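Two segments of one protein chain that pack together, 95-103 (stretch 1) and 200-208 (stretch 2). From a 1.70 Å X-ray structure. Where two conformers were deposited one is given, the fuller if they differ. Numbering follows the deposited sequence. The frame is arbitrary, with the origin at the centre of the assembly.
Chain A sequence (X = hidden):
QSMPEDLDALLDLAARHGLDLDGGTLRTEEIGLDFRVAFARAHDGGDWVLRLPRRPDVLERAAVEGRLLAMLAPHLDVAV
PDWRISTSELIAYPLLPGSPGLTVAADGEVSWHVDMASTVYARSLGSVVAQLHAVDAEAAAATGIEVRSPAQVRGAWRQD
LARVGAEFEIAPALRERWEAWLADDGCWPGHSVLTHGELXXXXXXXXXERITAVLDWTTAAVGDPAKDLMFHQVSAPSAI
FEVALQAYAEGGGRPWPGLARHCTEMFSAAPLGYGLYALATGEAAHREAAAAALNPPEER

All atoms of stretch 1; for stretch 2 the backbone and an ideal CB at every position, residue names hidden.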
# COMPACT_ATOMS: atom_id res chain seq x y z
N LEU A 95 -4.36 -3.30 18.17
CA LEU A 95 -4.62 -2.06 17.45
C LEU A 95 -3.41 -1.13 17.55
O LEU A 95 -2.86 -0.92 18.64
CB LEU A 95 -5.87 -1.38 18.02
CG LEU A 95 -6.30 -0.07 17.34
CD1 LEU A 95 -6.91 -0.36 15.97
CD2 LEU A 95 -7.28 0.71 18.21
N LEU A 96 -3.00 -0.61 16.43
CA LEU A 96 -1.90 0.34 16.43
C LEU A 96 -2.38 1.73 16.84
O LEU A 96 -3.50 2.12 16.53
CB LEU A 96 -1.27 0.38 15.05
CG LEU A 96 -0.57 -0.94 14.75
CD1 LEU A 96 0.14 -0.90 13.42
CD2 LEU A 96 0.41 -1.25 15.87
N PRO A 97 -1.55 2.49 17.54
CA PRO A 97 -1.95 3.83 17.97
C PRO A 97 -1.91 4.84 16.84
O PRO A 97 -1.19 4.70 15.85
CB PRO A 97 -0.91 4.17 19.04
CG PRO A 97 0.33 3.49 18.55
CD PRO A 97 -0.15 2.19 17.92
N GLY A 98 -2.71 5.89 16.99
CA GLY A 98 -2.75 7.00 16.06
C GLY A 98 -4.02 6.99 15.23
O GLY A 98 -4.88 6.12 15.36
N SER A 99 -4.12 7.99 14.36
CA SER A 99 -5.28 8.13 13.50
C SER A 99 -4.87 8.05 12.03
O SER A 99 -3.80 8.53 11.66
CB SER A 99 -5.99 9.46 13.77
OG SER A 99 -6.49 9.51 15.10
N PRO A 100 -5.70 7.45 11.18
CA PRO A 100 -5.35 7.35 9.76
C PRO A 100 -5.21 8.73 9.13
O PRO A 100 -6.00 9.64 9.40
CB PRO A 100 -6.53 6.57 9.16
CG PRO A 100 -7.19 5.91 10.32
CD PRO A 100 -7.01 6.83 11.47
N GLY A 101 -4.18 8.89 8.30
CA GLY A 101 -4.00 10.15 7.62
C GLY A 101 -5.07 10.47 6.61
O GLY A 101 -5.18 11.62 6.17
N LEU A 102 -5.87 9.47 6.23
CA LEU A 102 -6.95 9.64 5.27
C LEU A 102 -7.96 8.52 5.53
O LEU A 102 -7.58 7.35 5.59
CB LEU A 102 -6.42 9.57 3.83
CG LEU A 102 -7.33 9.77 2.62
CD1 LEU A 102 -6.50 10.22 1.43
CD2 LEU A 102 -8.09 8.50 2.26
N THR A 103 -9.23 8.89 5.69
CA THR A 103 -10.30 7.92 5.88
C THR A 103 -11.35 8.07 4.79
O THR A 103 -11.58 9.17 4.26
CB THR A 103 -10.95 8.08 7.27
OG1 THR A 103 -11.35 9.44 7.47
CG2 THR A 103 -9.99 7.67 8.37
N UNK A 200 0.52 6.07 0.65
CA UNK A 200 -0.20 7.33 0.72
C UNK A 200 -0.95 7.37 2.05
O UNK A 200 -0.98 6.36 2.77
CB UNK A 200 -1.16 7.49 -0.46
N UNK A 201 -1.48 8.53 2.44
CA UNK A 201 -1.93 8.71 3.84
C UNK A 201 -2.97 7.70 4.33
O UNK A 201 -3.06 7.48 5.54
CB UNK A 201 -2.51 10.12 4.00
N UNK A 202 -3.76 7.09 3.44
CA UNK A 202 -4.71 6.08 3.90
C UNK A 202 -4.02 4.86 4.49
O UNK A 202 -4.67 4.09 5.22
CB UNK A 202 -5.62 5.65 2.74
N UNK A 203 -2.74 4.64 4.20
CA UNK A 203 -2.01 3.50 4.74
C UNK A 203 -1.03 3.90 5.83
O UNK A 203 -0.11 3.14 6.15
CB UNK A 203 -1.26 2.78 3.62
N UNK A 204 -1.19 5.09 6.39
CA UNK A 204 -0.40 5.51 7.53
C UNK A 204 -1.32 5.79 8.72
O UNK A 204 -2.53 5.99 8.57
CB UNK A 204 0.43 6.75 7.18
N UNK A 205 -0.74 5.77 9.91
CA UNK A 205 -1.37 6.41 11.04
C UNK A 205 -0.48 7.55 11.49
O UNK A 205 0.76 7.43 11.44
CB UNK A 205 -1.62 5.42 12.18
N UNK A 206 -1.12 8.64 11.88
CA UNK A 206 -0.39 9.87 12.17
C UNK A 206 -0.71 10.33 13.58
O UNK A 206 -1.81 10.13 14.10
CB UNK A 206 -0.73 10.96 11.16
N UNK A 207 0.29 10.95 14.19
CA UNK A 207 0.14 11.64 15.46
C UNK A 207 0.96 12.93 15.37
O UNK A 207 2.17 12.87 15.12
CB UNK A 207 0.59 10.77 16.63
N UNK A 208 0.30 14.07 15.56
CA UNK A 208 0.95 15.38 15.43
C UNK A 208 1.64 15.52 14.07
O UNK A 208 2.77 16.01 13.97
CB UNK A 208 1.97 15.58 16.56

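Position 200 has phi/psi -127/168, and its ideal CB finds nothing of stretch 1 within 5.5 Å. Stretch 1 sets no preference here; the residue is Tyr-200, whose chi1 of 61° (p) leaves its CD2 4.9 Å from Leu-102 CD1.

At 201, CA-to-CB points toward stretch 1, with the ideal CB 3.7 Å from Gly-101 C and 3.9 Å from Leu-102 CB. Phi/psi of -57/-24 allows proline, and a compact apolar group would suit the contact, so alanine or valine is also conceivable. The residue is Pro-201; its CB lies 4.0 Å from Leu-102 CB.

The CB at 202 points sideways, 3.8 Å from Leu-102 CD2. With phi/psi -64/-19, a small or medium apolar side chain fits. Ala-202 keeps that 3.8 Å contact through its CB, while its CA approaches Leu-102 O at 3.6 Å in a CA-H...O contact (150° at H).

Position 203 points away, with no stretch 1 atom within 5.5 Å of its ideal CB, leaving the choice open. It is His-203.

At 204 the ideal CB is sideways and 5.2 Å from Gly-101 N. The backbone matters more: the carbonyl O accepts a weak hydrogen bond from Gly-101 N (3.3 Å, 156°). Extended angles of -119/159 favour beta-branched residues, serine being another option. Thr-204 turns OG1 back to donate to Pro-201 O (3.1 Å).

Position 205 pairs with Pro-100 without hydrogen bonds, CA to CA 4.3 Å. Its sideways ideal CB lies 3.8 Å from both Pro-97 O and Ser-99 O, and beyond it Leu-96 and Pro-100 offer apolar surface. Leucine, isoleucine or methionine would suit. Leu-205 (chi1 -49°, chi2 173°) puts CD1 3.6 Å from Leu-96 CB and CD2 4.0 Å from Pro-100 CG; it has the largest area covered by stretch 1.

Residue 206 forms an antiparallel hydrogen-bonded pair with Ser-99, and both side chains lie on the same sheet face. Ser-99 N donates to the carbonyl O of 206 (3.2 Å, 178°), and N of 206 donates to Ser-99 O (2.7 Å, 164°). The ideal CB of 206 is 4.9 Å from Gly-101 CA, so valine, isoleucine or threonine would fit. Val-206 places CG2 4.0 Å from Gly-101 CA.

The ideal CB of 207 lies 5.1 Å from Gly-98 CA, so a long polar or charged chain could reach back. Glu-207 does: OE2 stops 3.3 Å from Gly-98 N, but the angle is too poor for a hydrogen bond.

Position 208, at 54/43, has left-handed angles that favour glycine, asparagine or aspartate. Asp-208 is out of reach.

Stretch 2 (200-208) YPAHTLVED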
# COMPACT_ATOMS: atom_id res chain seq x y z
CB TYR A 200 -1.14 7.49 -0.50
CG TYR A 200 -2.23 6.46 -0.68
CD1 TYR A 200 -1.97 5.23 -1.26
CD2 TYR A 200 -3.55 6.75 -0.34
CE1 TYR A 200 -2.97 4.30 -1.46
CE2 TYR A 200 -4.56 5.83 -0.53
CZ TYR A 200 -4.26 4.60 -1.09
OH TYR A 200 -5.26 3.68 -1.28
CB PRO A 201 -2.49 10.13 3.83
CG PRO A 201 -1.61 10.84 2.86
CD PRO A 201 -1.36 9.83 1.76
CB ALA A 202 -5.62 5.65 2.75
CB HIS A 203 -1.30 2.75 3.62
CG HIS A 203 -2.24 2.09 2.67
ND1 HIS A 203 -2.03 2.05 1.31
CD2 HIS A 203 -3.42 1.46 2.89
CE1 HIS A 203 -3.03 1.41 0.73
NE2 HIS A 203 -3.89 1.05 1.67
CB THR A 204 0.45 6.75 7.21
OG1 THR A 204 -0.40 7.88 7.05
CG2 THR A 204 1.27 6.55 5.93
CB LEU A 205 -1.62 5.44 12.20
CG LEU A 205 -2.28 4.11 11.85
CD1 LEU A 205 -2.31 3.18 13.05
CD2 LEU A 205 -3.68 4.34 11.31
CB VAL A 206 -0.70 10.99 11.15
CG1 VAL A 206 -0.10 10.67 9.78
CG2 VAL A 206 -2.19 11.24 11.05
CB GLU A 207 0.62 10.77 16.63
CG GLU A 207 -0.22 9.51 16.86
CD GLU A 207 0.12 8.79 18.16
OE1 GLU A 207 1.19 9.08 18.74
OE2 GLU A 207 -0.68 7.95 18.61
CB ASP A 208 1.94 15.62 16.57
CG ASP A 208 1.24 15.80 17.91
OD1 ASP A 208 0.05 16.18 17.91
OD2 ASP A 208 1.88 15.58 18.96
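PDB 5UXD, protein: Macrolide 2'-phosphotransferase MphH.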